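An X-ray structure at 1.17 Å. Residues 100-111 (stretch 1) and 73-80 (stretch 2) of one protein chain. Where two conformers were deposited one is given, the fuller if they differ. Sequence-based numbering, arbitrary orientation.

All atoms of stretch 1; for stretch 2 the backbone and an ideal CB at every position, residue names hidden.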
# COMPACT_ATOMS: atom_id res chain seq x y z
N ASN A 100 6.38 -7.36 14.46
CA ASN A 100 7.62 -8.06 14.19
C ASN A 100 8.05 -7.85 12.77
O ASN A 100 7.28 -8.11 11.84
CB ASN A 100 7.47 -9.55 14.48
CG ASN A 100 7.76 -9.85 15.91
OD1 ASN A 100 8.92 -9.82 16.33
ND2 ASN A 100 6.73 -10.16 16.67
N PHE A 101 9.27 -7.40 12.61
CA PHE A 101 9.90 -7.22 11.28
C PHE A 101 10.67 -8.48 10.94
O PHE A 101 11.30 -9.08 11.81
CB PHE A 101 10.79 -5.97 11.30
CG PHE A 101 10.00 -4.73 11.56
CD1 PHE A 101 9.33 -4.09 10.54
CD2 PHE A 101 9.85 -4.26 12.85
CE1 PHE A 101 8.55 -2.98 10.80
CE2 PHE A 101 9.07 -3.15 13.09
CZ PHE A 101 8.41 -2.52 12.08
N SER A 102 10.70 -8.83 9.67
CA SER A 102 11.33 -10.07 9.23
C SER A 102 12.82 -10.09 9.49
O SER A 102 13.40 -11.17 9.66
CB SER A 102 11.02 -10.28 7.76
OG SER A 102 11.38 -9.15 6.98
N SER A 103 13.46 -8.92 9.49
CA SER A 103 14.85 -8.79 9.84
C SER A 103 15.02 -7.44 10.52
O SER A 103 14.10 -6.61 10.52
CB SER A 103 15.74 -9.03 8.61
OG SER A 103 15.59 -8.08 7.65
N SER A 104 16.19 -7.23 11.11
CA SER A 104 16.42 -6.00 11.83
C SER A 104 16.42 -4.79 10.90
O SER A 104 16.99 -4.81 9.83
CB SER A 104 17.73 -6.08 12.63
OG SER A 104 18.85 -6.22 11.77
N LEU A 105 15.78 -3.73 11.36
CA LEU A 105 15.74 -2.50 10.61
C LEU A 105 17.10 -1.79 10.65
O LEU A 105 17.89 -1.96 11.58
CB LEU A 105 14.64 -1.58 11.16
CG LEU A 105 13.23 -2.14 11.12
CD1 LEU A 105 12.28 -1.18 11.82
CD2 LEU A 105 12.77 -2.35 9.71
N GLU A 106 17.40 -1.01 9.62
CA GLU A 106 18.59 -0.17 9.62
C GLU A 106 18.32 1.07 10.47
O GLU A 106 17.33 1.78 10.25
CB GLU A 106 18.94 0.31 8.21
CG GLU A 106 19.19 -0.80 7.23
CD GLU A 106 20.44 -1.57 7.54
OE1 GLU A 106 21.44 -0.95 7.96
OE2 GLU A 106 20.43 -2.80 7.36
N PRO A 107 19.21 1.39 11.41
CA PRO A 107 19.01 2.61 12.17
C PRO A 107 19.05 3.88 11.31
O PRO A 107 19.85 3.97 10.40
CB PRO A 107 20.21 2.62 13.14
CG PRO A 107 20.68 1.20 13.22
CD PRO A 107 20.41 0.66 11.85
N ASN A 108 18.23 4.85 11.67
CA ASN A 108 18.32 6.21 11.14
C ASN A 108 18.02 6.33 9.64
O ASN A 108 18.47 7.25 8.98
CB ASN A 108 19.66 6.85 11.50
CG ASN A 108 19.95 6.73 12.99
OD1 ASN A 108 21.02 6.24 13.41
ND2 ASN A 108 18.98 7.11 13.78
N ILE A 109 17.22 5.39 9.14
CA ILE A 109 16.73 5.43 7.79
C ILE A 109 15.21 5.29 7.86
O ILE A 109 14.68 4.43 8.57
CB ILE A 109 17.34 4.29 6.93
CG1 ILE A 109 18.84 4.48 6.81
CG2 ILE A 109 16.63 4.23 5.58
CD1 ILE A 109 19.51 3.42 5.98
N MET A 110 14.49 6.11 7.11
CA MET A 110 13.05 6.07 7.13
C MET A 110 12.50 4.73 6.64
O MET A 110 12.99 4.17 5.67
CB MET A 110 12.48 7.19 6.25
CG MET A 110 11.02 7.49 6.54
SD MET A 110 10.69 8.28 8.14
CE MET A 110 11.42 9.89 7.84
N VAL A 111 11.46 4.26 7.30
CA VAL A 111 10.70 3.06 6.92
C VAL A 111 9.41 3.55 6.29
O VAL A 111 8.74 4.42 6.85
CB VAL A 111 10.39 2.18 8.13
CG1 VAL A 111 9.57 0.97 7.74
CG2 VAL A 111 11.67 1.73 8.83
N UNK A 73 4.03 -5.38 4.37
CA UNK A 73 5.43 -5.17 4.09
C UNK A 73 5.76 -3.70 4.08
O UNK A 73 4.88 -2.84 3.92
CB UNK A 73 5.81 -5.81 2.75
N UNK A 74 7.03 -3.41 4.27
CA UNK A 74 7.56 -2.06 4.19
C UNK A 74 8.96 -2.12 3.67
O UNK A 74 9.52 -3.20 3.48
CB UNK A 74 7.52 -1.36 5.55
N UNK A 75 9.56 -0.94 3.43
CA UNK A 75 10.91 -0.87 2.89
C UNK A 75 11.73 0.19 3.60
O UNK A 75 11.22 1.11 4.22
CB UNK A 75 10.87 -0.58 1.39
N UNK A 76 13.04 0.03 3.43
CA UNK A 76 14.01 1.11 3.66
C UNK A 76 14.94 1.22 2.45
O UNK A 76 15.25 0.22 1.81
CB UNK A 76 14.81 0.86 4.94
N UNK A 77 15.34 2.44 2.16
CA UNK A 77 16.30 2.73 1.10
C UNK A 77 17.65 2.95 1.74
O UNK A 77 17.82 3.87 2.54
CB UNK A 77 15.88 3.95 0.27
N UNK A 78 18.57 2.06 1.41
CA UNK A 78 19.89 2.05 2.02
C UNK A 78 20.76 3.14 1.41
O UNK A 78 20.44 3.68 0.36
CB UNK A 78 20.55 0.68 1.85
N UNK A 79 21.86 3.49 2.08
CA UNK A 79 22.68 4.58 1.56
C UNK A 79 23.17 4.40 0.11
O UNK A 79 23.33 5.40 -0.59
CB UNK A 79 23.89 4.76 2.47
N UNK A 80 23.40 3.15 -0.32
CA UNK A 80 23.80 2.82 -1.70
C UNK A 80 22.61 2.75 -2.67
O UNK A 80 22.78 2.30 -3.82
CB UNK A 80 24.54 1.48 -1.71

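At position 73 the backbone is extended and no atom of stretch 1 lies within 5.5 Å of the ideal CB, so this contact sets no preference. The residue is Ser 73, which does not touch stretch 1.

At position 74 CA-to-CB points toward stretch 1, and the ideal CB stands 3.8 Å from Val 111 CG1, with the ring of Phe 101 farther out. The surroundings are apolar and near, which favours a compact apolar side chain such as alanine, cysteine or valine. It is Cys 74, chi1 p. Its SG packs 3.4 Å from Val 111 CG1 and meets Phe 101 at the ring edge, 4.1 Å from CE1.

Position 75 turns CA-to-CB away, leaving the side chain free of this contact, and many residues would serve, beta-branched ones especially on so extended a backbone. The carbonyl O of 75 lies 3.4 Å from Val 111 CA in a CA-H...O contact. The residue is Thr 75.

Position 76 is the richest. CA-to-CB runs sideways, with the ideal CB 3.8 Å from Met 110 O and 3.9 Å from Ile 109 CG2. Beyond lies the type II turn from Glu 106 to Ile 109, which presents one backbone donor, Glu 106 N, and two acceptors, Glu 106 O and Ile 109 O. A short polar group would fall well short of them; a long side chain carrying both donor and acceptor answers best. A lysine could serve the carbonyls but not the NH, a glutamate the reverse. It is Gln 76, with chi1 m and chi2 t. OE1 accepts from Glu 106 N at 2.8 Å, while NE2 donates to Glu 106 O and to Ile 109 O, each at 2.9 Å. A single amide thus ties together both ends of the turn.

At position 77 the ideal CB is 5.4 Å from Ile 109 CG2, too far to touch it, so the position demands no shape; polar or apolar would do. Gln 77 leads its end away. Its carbonyl O lies 3.3 Å from Ile 109 CG2, and its backbone N donates to water 1, which donates in turn to Met 110 O.

Position 78 has Ile 109 CD1 5.1 Å from its ideal CB, inviting a medium aliphatic such as leucine or methionine. Leu 78 brings CD1 to 3.7 Å from Glu 106 CG and 4.3 Å from Ile 109 CD1.

Position 79, phi -56°, admits proline among others; Pro 79 sets CD 3.9 Å from Ile 109 CD1. Position 80 is out of reach and unconstrained here: Asp 80.

Stretch 2, residues 73-80: SCTQQLPD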
# COMPACT_ATOMS: atom_id res chain seq x y z
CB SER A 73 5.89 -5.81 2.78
OG SER A 73 5.36 -5.10 1.69
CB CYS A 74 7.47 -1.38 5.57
SG CYS A 74 8.51 -2.12 6.82
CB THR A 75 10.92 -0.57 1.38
OG1 THR A 75 10.49 0.78 1.14
CG2 THR A 75 10.08 -1.57 0.58
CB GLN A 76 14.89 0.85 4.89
CG GLN A 76 14.14 0.91 6.20
CD GLN A 76 15.06 0.63 7.35
OE1 GLN A 76 15.70 -0.43 7.42
NE2 GLN A 76 15.19 1.58 8.27
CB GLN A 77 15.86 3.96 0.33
CG GLN A 77 16.81 4.37 -0.76
CD GLN A 77 16.29 5.47 -1.62
OE1 GLN A 77 15.15 5.44 -2.03
NE2 GLN A 77 17.13 6.43 -1.93
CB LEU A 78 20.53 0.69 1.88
CG LEU A 78 20.09 -0.38 2.88
CD1 LEU A 78 18.82 -0.11 3.65
CD2 LEU A 78 19.98 -1.71 2.16
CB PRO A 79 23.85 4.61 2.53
CG PRO A 79 23.29 4.09 3.81
CD PRO A 79 22.34 3.01 3.39
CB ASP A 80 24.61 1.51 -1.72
CG ASP A 80 23.80 0.29 -1.25
OD1 ASP A 80 22.58 0.40 -1.02
OD2 ASP A 80 24.42 -0.80 -1.12
O HOH W 1 14.06 4.87 3.30
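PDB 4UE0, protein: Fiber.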